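PDB 2O1B: aminotransferase, class I from Staphylococcus aureus, which probably catalyses pyridoxal-5'-phosphate-dependent transfer of an amino group between an amino acid and a 2-oxo acid, as in class I aspartate aminotransferases. Local coordinates for residues T314-D317 with R318-M322; F352-F355 with L356-K360. All blocks are in the same frame, centred on the assembly; numbering follows the deposited sequence.

Interaction 1: residues T314-D317 with R318-M322; sequences TRRD and RFEAM
Arg316 and Glu320 sit one turn apart on helix 302-325, and what they do with their polar ends shows how an i to i+4 pair of opposite charges can pack without forming a salt bridge. The two chains cross at a slant, and the carboxylate meets aliphatic carbon: Glu320 OE1 lies 3.5 Å from Arg316 CG. The charged ends stay apart, Arg316 NE and Glu320 OE2 being separated by 4.7 Å, and each turns to other partners. Glu320 OE1 accepts a hydrogen bond from the backbone N of Ala333, while Arg316 NH1 donates to the carbonyl O of the same residue, so both side chains fasten the helix to the turn between strands 330-331 and 338-342. The bend of Arg316 at chi3 (56°) brings the guanidinium back to its sequence neighbour, where Arg316 NH2 reaches Asp317 OD2 at 2.8 Å in a salt bridge. Asp317 OD2 receives it on its syn lone pair, although this oxygen lies 25° out of the guanidinium plane of Arg316; a second bond from NE to OD2 is weak.

Backbone donors are met in regular alpha-helical fashion. Glu320 N bonds to Arg316 O at 2.8 Å and Arg318 N to Thr314 O at 2.9 Å, both fairly straight. Ala321 N approaches Asp317 O less directly, at 3.1 Å and with an N-H...O angle of 137°. On other sides of the helix, Arg315 forms salt bridges with Asp58 and Asp386, and Arg318 with Asp390 of helix 388-397, against which the Phe319 ring packs. The positive charges of this turn are thus each matched by an acid, and Glu320, its OE1 held by a main-chain N-H, probably adds only a longer-range attraction to the Arg316 guanidinium.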
ATOM      1  N   THR A 314     -21.004  16.564  21.783  1.00 31.16           N
ATOM      2  CA  THR A 314     -20.967  17.593  22.823  1.00 31.36           C
ATOM      3  C   THR A 314     -19.794  18.564  22.627  1.00 31.41           C
ATOM      4  O   THR A 314     -19.957  19.771  22.789  1.00 31.17           O
ATOM      5  CB  THR A 314     -20.986  17.011  24.264  1.00 31.48           C
ATOM      6  OG1 THR A 314     -19.656  16.726  24.698  1.00 33.12           O
ATOM      7  CG2 THR A 314     -21.828  15.759  24.344  1.00 30.72           C
ATOM      8  N   ARG A 315     -18.621  18.041  22.269  1.00 31.49           N
ATOM      9  CA  ARG A 315     -17.493  18.897  21.899  1.00 31.87           C
ATOM     10  C   ARG A 315     -17.936  19.950  20.870  1.00 31.91           C
ATOM     11  O   ARG A 315     -17.597  21.129  20.994  1.00 31.63           O
ATOM     12  CB  ARG A 315     -16.331  18.071  21.342  1.00 31.84           C
ATOM     13  CG  ARG A 315     -15.464  17.421  22.397  1.00 32.42           C
ATOM     14  CD  ARG A 315     -14.342  16.643  21.739  1.00 32.79           C
ATOM     15  NE  ARG A 315     -13.496  15.995  22.731  1.00 31.79           N
ATOM     16  CZ  ARG A 315     -12.419  15.271  22.451  1.00 31.70           C
ATOM     17  NH1 ARG A 315     -12.029  15.094  21.195  1.00 32.13           N
ATOM     18  NH2 ARG A 315     -11.727  14.725  23.439  1.00 31.07           N
ATOM     19  N   ARG A 316     -18.716  19.512  19.885  1.00 32.23           N
ATOM     20  CA  ARG A 316     -19.295  20.391  18.865  1.00 32.47           C
ATOM     21  C   ARG A 316     -20.269  21.393  19.486  1.00 33.28           C
ATOM     22  O   ARG A 316     -20.238  22.585  19.161  1.00 33.42           O
ATOM     23  CB  ARG A 316     -20.018  19.562  17.802  1.00 32.10           C
ATOM     24  CG  ARG A 316     -20.679  20.379  16.700  1.00 30.94           C
ATOM     25  CD  ARG A 316     -21.890  19.667  16.116  1.00 29.33           C
ATOM     26  NE  ARG A 316     -22.893  19.309  17.128  1.00 28.86           N
ATOM     27  CZ  ARG A 316     -24.123  18.865  16.858  1.00 27.38           C
ATOM     28  NH1 ARG A 316     -24.536  18.726  15.597  1.00 26.59           N
ATOM     29  NH2 ARG A 316     -24.941  18.552  17.852  1.00 25.98           N
ATOM     30  N   ASP A 317     -21.136  20.902  20.374  1.00 33.63           N
ATOM     31  CA  ASP A 317     -22.153  21.739  21.018  1.00 33.93           C
ATOM     32  C   ASP A 317     -21.538  22.907  21.786  1.00 34.12           C
ATOM     33  O   ASP A 317     -22.025  24.035  21.708  1.00 34.64           O
ATOM     34  CB  ASP A 317     -23.031  20.901  21.960  1.00 33.91           C
ATOM     35  CG  ASP A 317     -23.930  19.926  21.218  1.00 33.61           C
ATOM     36  OD1 ASP A 317     -24.457  18.987  21.854  1.00 32.92           O
ATOM     37  OD2 ASP A 317     -24.102  20.094  19.995  1.00 33.78           O
ATOM     38  N   ARG A 318     -20.469  22.616  22.521  1.00 34.13           N
ATOM     39  CA  ARG A 318     -19.768  23.599  23.327  1.00 34.03           C
ATOM     40  C   ARG A 318     -19.033  24.610  22.460  1.00 33.74           C
ATOM     41  O   ARG A 318     -19.058  25.810  22.739  1.00 33.76           O
ATOM     42  CB  ARG A 318     -18.790  22.904  24.275  1.00 33.97           C
ATOM     43  CG  ARG A 318     -19.471  22.183  25.415  1.00 34.61           C
ATOM     44  CD  ARG A 318     -18.568  21.121  26.034  1.00 35.91           C
ATOM     45  NE  ARG A 318     -17.364  21.683  26.647  1.00 36.96           N
ATOM     46  CZ  ARG A 318     -17.346  22.388  27.777  1.00 37.98           C
ATOM     47  NH1 ARG A 318     -18.474  22.646  28.433  1.00 38.02           N
ATOM     48  NH2 ARG A 318     -16.194  22.844  28.251  1.00 38.32           N
ATOM     49  N   PHE A 319     -18.393  24.123  21.404  1.00 33.20           N
ATOM     50  CA  PHE A 319     -17.585  24.979  20.555  1.00 33.01           C
ATOM     51  C   PHE A 319     -18.447  25.887  19.694  1.00 32.68           C
ATOM     52  O   PHE A 319     -18.158  27.079  19.561  1.00 32.80           O
ATOM     53  CB  PHE A 319     -16.663  24.139  19.684  1.00 33.11           C
ATOM     54  CG  PHE A 319     -15.567  24.921  19.035  1.00 33.56           C
ATOM     55  CD1 PHE A 319     -14.424  25.257  19.748  1.00 34.00           C
ATOM     56  CD2 PHE A 319     -15.669  25.315  17.707  1.00 32.75           C
ATOM     57  CE1 PHE A 319     -13.402  25.981  19.147  1.00 35.14           C
ATOM     58  CE2 PHE A 319     -14.652  26.036  17.101  1.00 32.93           C
ATOM     59  CZ  PHE A 319     -13.519  26.367  17.816  1.00 33.33           C
ATOM     60  N   GLU A 320     -19.503  25.325  19.118  1.00 32.30           N
ATOM     61  CA  GLU A 320     -20.428  26.094  18.297  1.00 32.09           C
ATOM     62  C   GLU A 320     -21.270  27.078  19.124  1.00 32.32           C
ATOM     63  O   GLU A 320     -21.729  28.096  18.600  1.00 32.07           O
ATOM     64  CB  GLU A 320     -21.327  25.168  17.484  1.00 32.07           C
ATOM     65  CG  GLU A 320     -20.602  24.378  16.390  1.00 32.00           C
ATOM     66  CD  GLU A 320     -21.560  23.671  15.445  1.00 31.80           C
ATOM     67  OE1 GLU A 320     -21.086  23.021  14.490  1.00 31.16           O
ATOM     68  OE2 GLU A 320     -22.790  23.763  15.658  1.00 30.42           O
ATOM     69  N   ALA A 321     -21.471  26.766  20.407  1.00 32.33           N
ATOM     70  CA  ALA A 321     -22.158  27.672  21.336  1.00 32.45           C
ATOM     71  C   ALA A 321     -21.324  28.928  21.562  1.00 32.50           C
ATOM     72  O   ALA A 321     -21.838  30.038  21.467  1.00 32.59           O
ATOM     73  CB  ALA A 321     -22.445  26.977  22.664  1.00 32.59           C
HETATM   74  N   MSE A 322     -20.038  28.733  21.853  1.00 32.48           N
HETATM   75  CA  MSE A 322     -19.060  29.818  21.949  1.00 32.85           C
HETATM   76  C   MSE A 322     -19.063  30.691  20.693  1.00 31.58           C
HETATM   77  O   MSE A 322     -19.071  31.914  20.783  1.00 30.82           O
HETATM   78  CB  MSE A 322     -17.648  29.261  22.170  1.00 33.73           C
HETATM   79  CG  MSE A 322     -17.420  28.594  23.519  1.00 38.18           C
HETATM   80 SE   MSE A 322     -17.725  29.789  25.026  1.00 51.45          SE
HETATM   81  CE  MSE A 322     -16.373  31.156  24.652  1.00 47.65           C
TER

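Interaction 2: residues F352-F355 with L356-K360; sequences FEQF and LVQEK
Phe352 and Leu356 meet one turn apart on the buried side of helix 349-360, an amphipathic alpha-helix of the class I aminotransferase fold that illustrates how one helix divides its side chains between core and solvent. The tight part is apolar. Leu356 CD1 lies over one face of the Phe352 ring in a CH-pi contact, 4.1 Å from the ring centroid and displaced toward the rim, with Phe352 CE1 its nearest ring atom at 3.8 Å. Leu356 CD2 touches the same ring at CZ, so both methyl branches of the leucine are engaged. Pro344 and Tyr403 also pack against Phe352, and Leu399 reaches Leu356, tying this side of the helix to the C-terminal end of the chain.

Val357, also buried, is fitted closely to the backbone. With chi1 at 58° its CG1 lies between the backbone N and the carbonyl carbon, and this methyl comes within 3.2 Å of Gln354 O. The carbonyl itself is engaged by Gln358 N, 2.9 Å from Gln354 O, in the regular helical pattern.

The solvent side is looser and polar. Gln354 and Gln358 cross with their amide planes 79° apart, and their closest approach is carbon to nitrogen, Gln354 CG to Gln358 NE2 at 3.4 Å, rather than an amide hydrogen bond. Between the two sides stands Phe355, partly exposed and held edge-to-face by Tyr347. Exposed Glu359 lends this ring its aliphatic part: with CG anti to the carbonyl carbon (chi1 -46°), the chain crosses the phenylalanine at about a right angle, and the methylene Glu359 CG sits over the ring face, 3.9 Å from the Phe355 centroid.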
ATOM      1  N   PHE A 352      -6.265  33.883   6.374  1.00 22.78           N
ATOM      2  CA  PHE A 352      -6.819  33.658   7.708  1.00 23.00           C
ATOM      3  C   PHE A 352      -6.063  32.557   8.442  1.00 23.28           C
ATOM      4  O   PHE A 352      -5.864  32.648   9.649  1.00 23.72           O
ATOM      5  CB  PHE A 352      -8.320  33.348   7.636  1.00 22.50           C
ATOM      6  CG  PHE A 352      -9.056  33.529   8.951  1.00 22.68           C
ATOM      7  CD1 PHE A 352      -9.964  32.569   9.387  1.00 20.67           C
ATOM      8  CD2 PHE A 352      -8.846  34.664   9.749  1.00 23.16           C
ATOM      9  CE1 PHE A 352     -10.655  32.727  10.587  1.00 21.78           C
ATOM     10  CE2 PHE A 352      -9.532  34.833  10.954  1.00 22.38           C
ATOM     11  CZ  PHE A 352     -10.443  33.853  11.374  1.00 21.91           C
ATOM     12  N   GLU A 353      -5.625  31.531   7.712  1.00 23.82           N
ATOM     13  CA  GLU A 353      -4.800  30.467   8.298  1.00 24.16           C
ATOM     14  C   GLU A 353      -3.505  31.049   8.862  1.00 24.06           C
ATOM     15  O   GLU A 353      -3.143  30.772  10.007  1.00 23.50           O
ATOM     16  CB  GLU A 353      -4.482  29.372   7.277  1.00 24.56           C
ATOM     17  CG  GLU A 353      -3.574  28.263   7.828  1.00 27.36           C
ATOM     18  CD  GLU A 353      -2.686  27.605   6.773  1.00 31.56           C
ATOM     19  OE1 GLU A 353      -2.748  27.994   5.577  1.00 32.91           O
ATOM     20  OE2 GLU A 353      -1.911  26.692   7.153  1.00 32.44           O
ATOM     21  N   GLN A 354      -2.823  31.864   8.059  1.00 23.81           N
ATOM     22  CA  GLN A 354      -1.588  32.503   8.492  1.00 24.80           C
ATOM     23  C   GLN A 354      -1.814  33.476   9.657  1.00 24.45           C
ATOM     24  O   GLN A 354      -1.045  33.470  10.621  1.00 24.58           O
ATOM     25  CB  GLN A 354      -0.868  33.164   7.311  1.00 24.92           C
ATOM     26  CG  GLN A 354       0.651  33.262   7.481  1.00 28.05           C
ATOM     27  CD  GLN A 354       1.372  31.900   7.540  1.00 31.13           C
ATOM     28  OE1 GLN A 354       0.827  30.854   7.150  1.00 33.72           O
ATOM     29  NE2 GLN A 354       2.608  31.920   8.026  1.00 33.04           N
ATOM     30  N   PHE A 355      -2.877  34.280   9.579  1.00 24.00           N
ATOM     31  CA  PHE A 355      -3.297  35.138  10.696  1.00 23.59           C
ATOM     32  C   PHE A 355      -3.442  34.372  12.016  1.00 23.61           C
ATOM     33  O   PHE A 355      -2.851  34.757  13.027  1.00 23.26           O
ATOM     34  CB  PHE A 355      -4.614  35.846  10.352  1.00 23.70           C
ATOM     35  CG  PHE A 355      -5.140  36.748  11.447  1.00 23.45           C
ATOM     36  CD1 PHE A 355      -4.654  38.044  11.596  1.00 23.24           C
ATOM     37  CD2 PHE A 355      -6.140  36.309  12.308  1.00 23.73           C
ATOM     38  CE1 PHE A 355      -5.148  38.888  12.595  1.00 23.38           C
ATOM     39  CE2 PHE A 355      -6.637  37.143  13.310  1.00 24.16           C
ATOM     40  CZ  PHE A 355      -6.136  38.437  13.451  1.00 23.90           C
ATOM     41  N   LEU A 356      -4.217  33.289  11.999  1.00 23.59           N
ATOM     42  CA  LEU A 356      -4.480  32.507  13.210  1.00 24.05           C
ATOM     43  C   LEU A 356      -3.221  31.870  13.826  1.00 24.76           C
ATOM     44  O   LEU A 356      -3.061  31.859  15.052  1.00 24.31           O
ATOM     45  CB  LEU A 356      -5.563  31.450  12.951  1.00 23.68           C
ATOM     46  CG  LEU A 356      -7.010  31.917  12.732  1.00 23.33           C
ATOM     47  CD1 LEU A 356      -7.904  30.760  12.303  1.00 21.70           C
ATOM     48  CD2 LEU A 356      -7.561  32.551  13.988  1.00 23.19           C
ATOM     49  N   VAL A 357      -2.326  31.351  12.988  1.00 25.80           N
ATOM     50  CA  VAL A 357      -1.074  30.756  13.493  1.00 27.27           C
ATOM     51  C   VAL A 357      -0.118  31.824  14.035  1.00 27.94           C
ATOM     52  O   VAL A 357       0.450  31.658  15.124  1.00 28.25           O
ATOM     53  CB  VAL A 357      -0.386  29.787  12.462  1.00 27.22           C
ATOM     54  CG1 VAL A 357      -0.067  30.484  11.150  1.00 27.58           C
ATOM     55  CG2 VAL A 357       0.881  29.195  13.048  1.00 28.62           C
ATOM     56  N   GLN A 358       0.028  32.920  13.286  1.00 28.70           N
ATOM     57  CA  GLN A 358       0.895  34.046  13.662  1.00 29.77           C
ATOM     58  C   GLN A 358       0.415  34.771  14.918  1.00 29.31           C
ATOM     59  O   GLN A 358       1.173  34.937  15.874  1.00 29.69           O
ATOM     60  CB  GLN A 358       0.973  35.072  12.529  1.00 29.85           C
ATOM     61  CG  GLN A 358       1.937  34.745  11.395  1.00 31.61           C
ATOM     62  CD  GLN A 358       2.128  35.930  10.436  1.00 31.71           C
ATOM     63  OE1 GLN A 358       2.073  37.100  10.842  1.00 34.33           O
ATOM     64  NE2 GLN A 358       2.358  35.626   9.159  1.00 33.60           N
ATOM     65  N   GLU A 359      -0.837  35.222  14.897  1.00 29.01           N
ATOM     66  CA  GLU A 359      -1.380  36.050  15.974  1.00 28.74           C
ATOM     67  C   GLU A 359      -1.930  35.227  17.131  1.00 28.05           C
ATOM     68  O   GLU A 359      -1.696  35.558  18.287  1.00 28.29           O
ATOM     69  CB  GLU A 359      -2.464  37.013  15.457  1.00 28.99           C
ATOM     70  CG  GLU A 359      -2.118  37.766  14.163  1.00 30.35           C
ATOM     71  CD  GLU A 359      -0.876  38.637  14.263  1.00 33.68           C
ATOM     72  OE1 GLU A 359      -0.628  39.226  15.342  1.00 34.37           O
ATOM     73  OE2 GLU A 359      -0.152  38.740  13.244  1.00 35.03           O
ATOM     74  N   LYS A 360      -2.650  34.157  16.816  1.00 27.39           N
ATOM     75  CA  LYS A 360      -3.407  33.411  17.825  1.00 26.99           C
ATOM     76  C   LYS A 360      -2.846  32.027  18.178  1.00 26.39           C
ATOM     77  O   LYS A 360      -3.389  31.342  19.051  1.00 26.22           O
ATOM     78  CB  LYS A 360      -4.876  33.297  17.399  1.00 27.03           C
ATOM     79  CG  LYS A 360      -5.611  34.638  17.394  1.00 27.35           C
ATOM     80  CD  LYS A 360      -5.875  35.112  18.811  1.00 28.44           C
ATOM     81  CE  LYS A 360      -6.555  36.464  18.837  1.00 29.13           C
ATOM     82  NZ  LYS A 360      -7.115  36.750  20.187  1.00 30.53           N
TER

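Interaction 1 and interaction 2 lie on successive helices of the chain, 302-325 and 349-360, with strands 330-331 and 338-342 between them. Their centres are about 22 Å apart and their nearest atoms about 9 Å, so they do not touch. Both are joined instead to the chain's C-terminal end: interaction 1 rests on helix 388-397, whereas interaction 2 reaches Leu399 and Tyr403 beyond it, and Lys360 pairs with Glu398. Polar anchoring dominates the first, ring and methyl packing the second. Both are contacts within single helices, made without any residue of the pyridoxal-5'-phosphate pocket, which includes Lys253, Asp220 and Arg261.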